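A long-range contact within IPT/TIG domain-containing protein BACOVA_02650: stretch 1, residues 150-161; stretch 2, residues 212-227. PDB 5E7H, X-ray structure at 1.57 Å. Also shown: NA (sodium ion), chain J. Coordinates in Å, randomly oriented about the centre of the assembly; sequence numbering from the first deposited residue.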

# COMPACT_ATOMS: atom_id res chain seq x y z
N ILE A 150 -2.00 5.90 -18.63
CA ILE A 150 -1.01 5.53 -17.62
C ILE A 150 -0.67 4.05 -17.76
O ILE A 150 0.50 3.69 -17.84
N ILE A 151 -1.69 3.19 -17.80
CA ILE A 151 -1.51 1.77 -18.06
C ILE A 151 -2.21 1.41 -19.38
O ILE A 151 -3.43 1.29 -19.42
N PRO A 152 -1.45 1.22 -20.45
CA PRO A 152 -2.10 0.89 -21.72
C PRO A 152 -2.95 -0.37 -21.65
O PRO A 152 -2.67 -1.29 -20.87
N GLY A 153 -3.98 -0.41 -22.48
CA GLY A 153 -4.86 -1.56 -22.49
C GLY A 153 -4.16 -2.87 -22.78
O GLY A 153 -4.61 -3.93 -22.32
N ASN A 154 -3.07 -2.83 -23.55
CA ASN A 154 -2.44 -4.07 -23.94
C ASN A 154 -1.42 -4.61 -22.92
O ASN A 154 -0.79 -5.65 -23.18
N ILE A 155 -1.31 -3.97 -21.77
CA ILE A 155 -0.44 -4.52 -20.73
C ILE A 155 -1.03 -5.80 -20.14
O ILE A 155 -2.17 -5.82 -19.71
N PRO A 156 -0.26 -6.89 -20.12
CA PRO A 156 -0.78 -8.09 -19.44
C PRO A 156 -1.07 -7.91 -17.97
O PRO A 156 -0.32 -7.22 -17.26
N ILE A 157 -2.16 -8.51 -17.49
CA ILE A 157 -2.47 -8.49 -16.08
C ILE A 157 -1.30 -9.09 -15.28
O ILE A 157 -1.02 -8.63 -14.17
N ASP A 158 -0.64 -10.09 -15.87
CA ASP A 158 0.55 -10.71 -15.25
C ASP A 158 1.67 -9.72 -14.96
O ASP A 158 2.55 -10.01 -14.13
N ASP A 159 1.66 -8.56 -15.63
CA ASP A 159 2.72 -7.55 -15.44
C ASP A 159 2.31 -6.43 -14.47
O ASP A 159 3.03 -5.43 -14.35
N LEU A 160 1.16 -6.58 -13.80
CA LEU A 160 0.62 -5.57 -12.89
C LEU A 160 0.48 -6.11 -11.46
O LEU A 160 0.29 -7.32 -11.26
N LYS A 161 0.53 -5.22 -10.49
CA LYS A 161 0.27 -5.59 -9.10
C LYS A 161 -0.68 -4.61 -8.45
O LYS A 161 -0.77 -3.44 -8.83
N VAL A 212 0.11 -7.54 -3.95
CA VAL A 212 -0.17 -8.85 -4.54
C VAL A 212 -0.18 -8.77 -6.07
O VAL A 212 -0.49 -7.72 -6.63
N SER A 213 0.16 -9.87 -6.75
CA SER A 213 -0.01 -9.89 -8.20
C SER A 213 -1.47 -9.58 -8.54
O SER A 213 -2.40 -10.09 -7.91
N LEU A 214 -1.68 -8.74 -9.54
CA LEU A 214 -3.06 -8.44 -9.92
C LEU A 214 -3.76 -9.69 -10.43
O LEU A 214 -4.97 -9.81 -10.31
N SER A 215 -3.01 -10.66 -10.97
CA SER A 215 -3.59 -11.92 -11.41
C SER A 215 -4.22 -12.72 -10.26
O SER A 215 -4.98 -13.66 -10.52
N SER A 216 -3.87 -12.39 -9.01
CA SER A 216 -4.47 -13.10 -7.87
C SER A 216 -5.88 -12.59 -7.57
O SER A 216 -6.57 -13.22 -6.76
N VAL A 217 -6.32 -11.51 -8.22
CA VAL A 217 -7.71 -11.06 -8.03
C VAL A 217 -8.40 -10.81 -9.39
O VAL A 217 -9.62 -10.67 -9.42
N VAL A 218 -7.66 -10.89 -10.50
CA VAL A 218 -8.19 -10.63 -11.84
C VAL A 218 -7.82 -11.79 -12.77
O VAL A 218 -6.65 -12.15 -12.85
N ALA A 219 -8.82 -12.33 -13.48
CA ALA A 219 -8.62 -13.52 -14.32
C ALA A 219 -8.33 -13.20 -15.79
O ALA A 219 -7.97 -14.10 -16.56
N ASP A 220 -8.52 -11.95 -16.18
CA ASP A 220 -8.41 -11.54 -17.58
C ASP A 220 -6.96 -11.49 -18.07
O ASP A 220 -6.02 -11.42 -17.28
N ALA A 221 -6.79 -11.53 -19.38
CA ALA A 221 -5.46 -11.58 -19.98
C ALA A 221 -4.74 -10.24 -19.93
O ALA A 221 -3.58 -10.15 -19.51
N THR A 222 -5.42 -9.18 -20.38
CA THR A 222 -4.83 -7.85 -20.43
C THR A 222 -5.66 -6.83 -19.66
O THR A 222 -6.81 -7.10 -19.29
N TYR A 223 -5.07 -5.66 -19.43
CA TYR A 223 -5.73 -4.61 -18.70
C TYR A 223 -7.01 -4.19 -19.44
O TYR A 223 -8.04 -3.98 -18.79
N GLN A 224 -6.98 -4.11 -20.77
CA GLN A 224 -8.20 -3.75 -21.51
C GLN A 224 -9.30 -4.77 -21.31
O GLN A 224 -10.49 -4.43 -21.23
N ASP A 225 -8.95 -6.05 -21.26
CA ASP A 225 -9.97 -7.08 -21.04
C ASP A 225 -10.65 -6.91 -19.68
O ASP A 225 -11.87 -7.07 -19.52
N PHE A 226 -9.85 -6.60 -18.66
CA PHE A 226 -10.32 -6.31 -17.32
C PHE A 226 -11.26 -5.11 -17.34
O PHE A 226 -12.37 -5.16 -16.78
N LEU A 227 -10.85 -4.03 -18.00
CA LEU A 227 -11.69 -2.84 -18.06
C LEU A 227 -13.02 -3.15 -18.76
O LEU A 227 -14.06 -2.59 -18.39

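Ile151 points toward stretch 2 with chi1 m and chi2 t. Its CG2 lies over one face of the Tyr223 ring, 4.0 Å from the ring centroid, and 3.6 Å from Tyr223 CD2. Tyr223 itself points toward stretch 1, with chi1 t. Gly153 has no side chain, and its backbone comes close to the helix start. There Gln224 N donates to Gly153 O at 2.8 Å. Ile155 turns its side chain end away, but Ile155 O accepts from Tyr223 N at 2.9 Å. Thr222, chi1 p, caps this helix through a weak bond from Asp225 N to Thr222 OG1, 3.3 Å.

Ile157 has the largest area covered by stretch 2. Both its chi angles are m. Its CD1 lies 4.0 Å from each of Leu214 CD2, Val218 CG1 and Phe226 CB, and it meets the Tyr223 ring at the edge. Ile157 N donates to Ala221 O at 3.0 Å. Water 1 links Ile157 O to Ser215 N. Asp158 starts away, but its end returns: OD1 is 3.7 Å from Ser215 CB. Water 2 joins Asp158 N to Ala221 O. Leu160, m then t, places CB 3.8 Å from Leu214 CD2 and CD1 3.9 Å from Tyr223 CD1. Lys161 CB approaches Val212 O at 3.3 Å, while the extended chain leads away.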

# COMPACT_ATOMS: atom_id res chain seq x y z
CB ILE A 150 -1.50 5.82 -16.20
CG1 ILE A 150 -1.90 7.29 -16.03
CG2 ILE A 150 -0.44 5.38 -15.17
CD1 ILE A 150 -0.77 8.23 -16.14
CB ILE A 151 -2.05 0.88 -16.93
CG1 ILE A 151 -1.37 1.23 -15.60
CG2 ILE A 151 -1.86 -0.59 -17.30
CD1 ILE A 151 -1.94 0.48 -14.41
CB PRO A 152 -0.92 0.68 -22.68
CG PRO A 152 0.18 1.55 -22.10
CD PRO A 152 -0.01 1.48 -20.62
CB ASN A 154 -1.79 -3.95 -25.32
CG ASN A 154 -0.62 -2.96 -25.37
OD1 ASN A 154 -0.15 -2.44 -24.37
ND2 ASN A 154 -0.13 -2.72 -26.58
CB ILE A 155 -0.19 -3.53 -19.60
CG1 ILE A 155 0.40 -2.22 -20.14
CG2 ILE A 155 0.68 -4.15 -18.52
CD1 ILE A 155 1.74 -2.38 -20.86
CB PRO A 156 0.36 -9.10 -19.61
CG PRO A 156 1.08 -8.64 -20.81
CD PRO A 156 1.04 -7.14 -20.74
CB ILE A 157 -3.79 -9.26 -15.80
CG1 ILE A 157 -4.97 -8.54 -16.48
CG2 ILE A 157 -4.01 -9.48 -14.30
CD1 ILE A 157 -5.25 -7.15 -16.02
CB ASP A 158 1.12 -11.82 -16.16
CG ASP A 158 0.31 -13.11 -16.10
OD1 ASP A 158 -0.34 -13.38 -15.07
OD2 ASP A 158 0.34 -13.86 -17.10
CB ASP A 159 3.11 -6.94 -16.78
CG ASP A 159 3.79 -7.93 -17.71
OD1 ASP A 159 4.19 -9.03 -17.26
OD2 ASP A 159 3.91 -7.60 -18.91
CB LEU A 160 -0.75 -5.07 -13.39
CG LEU A 160 -0.73 -4.41 -14.77
CD1 LEU A 160 -2.15 -4.12 -15.22
CD2 LEU A 160 0.10 -3.13 -14.75
CB LYS A 161 1.58 -5.70 -8.31
CG LYS A 161 2.46 -4.50 -8.33
CD LYS A 161 3.83 -4.84 -7.71
CE LYS A 161 4.70 -3.62 -7.72
NZ LYS A 161 6.03 -3.89 -7.09
CB VAL A 212 -1.53 -9.43 -4.05
CG1 VAL A 212 -1.50 -9.64 -2.54
CG2 VAL A 212 -2.69 -8.54 -4.44
CB SER A 213 0.38 -11.24 -8.78
OG SER A 213 1.77 -11.45 -8.68
CB LEU A 214 -3.10 -7.31 -10.97
CG LEU A 214 -4.50 -6.76 -11.30
CD1 LEU A 214 -5.19 -6.18 -10.06
CD2 LEU A 214 -4.41 -5.68 -12.40
CB SER A 215 -2.54 -12.77 -12.12
OG SER A 215 -1.48 -13.13 -11.25
CB SER A 216 -3.59 -12.98 -6.63
OG SER A 216 -3.62 -11.69 -6.09
CB VAL A 217 -7.82 -9.83 -7.02
CG1 VAL A 217 -6.53 -9.43 -6.40
CG2 VAL A 217 -8.69 -8.68 -7.49
CB VAL A 218 -7.63 -9.29 -12.40
CG1 VAL A 218 -7.96 -9.14 -13.90
CG2 VAL A 218 -8.14 -8.09 -11.56
CB ALA A 219 -9.84 -14.40 -14.23
CB ASP A 220 -9.09 -10.19 -17.74
CG ASP A 220 -10.48 -10.17 -17.14
OD1 ASP A 220 -11.41 -10.70 -17.78
OD2 ASP A 220 -10.63 -9.69 -16.00
CB ALA A 221 -5.57 -12.06 -21.40
CB THR A 222 -4.70 -7.31 -21.86
OG1 THR A 222 -6.02 -7.09 -22.38
CG2 THR A 222 -3.96 -8.28 -22.79
CB TYR A 223 -4.75 -3.44 -18.48
CG TYR A 223 -5.26 -2.40 -17.54
CD1 TYR A 223 -5.63 -2.72 -16.24
CD2 TYR A 223 -5.41 -1.10 -17.96
CE1 TYR A 223 -6.14 -1.75 -15.38
CE2 TYR A 223 -5.90 -0.12 -17.12
CZ TYR A 223 -6.28 -0.44 -15.84
OH TYR A 223 -6.79 0.51 -14.97
CB GLN A 224 -7.90 -3.60 -23.00
CG GLN A 224 -9.11 -3.07 -23.81
CD GLN A 224 -9.52 -1.69 -23.34
OE1 GLN A 224 -9.03 -0.68 -23.84
NE2 GLN A 224 -10.45 -1.63 -22.39
CB ASP A 225 -9.35 -8.47 -21.14
CG ASP A 225 -8.81 -8.78 -22.52
OD1 ASP A 225 -9.44 -8.40 -23.54
OD2 ASP A 225 -7.74 -9.42 -22.58
CB PHE A 226 -9.10 -6.09 -16.41
CG PHE A 226 -9.38 -5.39 -15.10
CD1 PHE A 226 -10.00 -6.05 -14.06
CD2 PHE A 226 -8.97 -4.08 -14.92
CE1 PHE A 226 -10.23 -5.39 -12.83
CE2 PHE A 226 -9.19 -3.43 -13.72
CZ PHE A 226 -9.82 -4.09 -12.68
CB LEU A 227 -10.98 -1.70 -18.77
CG LEU A 227 -9.76 -1.10 -18.04
CD1 LEU A 227 -9.13 -0.02 -18.92
CD2 LEU A 227 -10.09 -0.56 -16.67
NA NA J . -15.65 -0.17 -18.55
O HOH W 1 -0.24 -10.21 -11.95
O HOH W 2 -1.79 -11.75 -18.10
O HOH W 3 1.08 -12.73 -12.21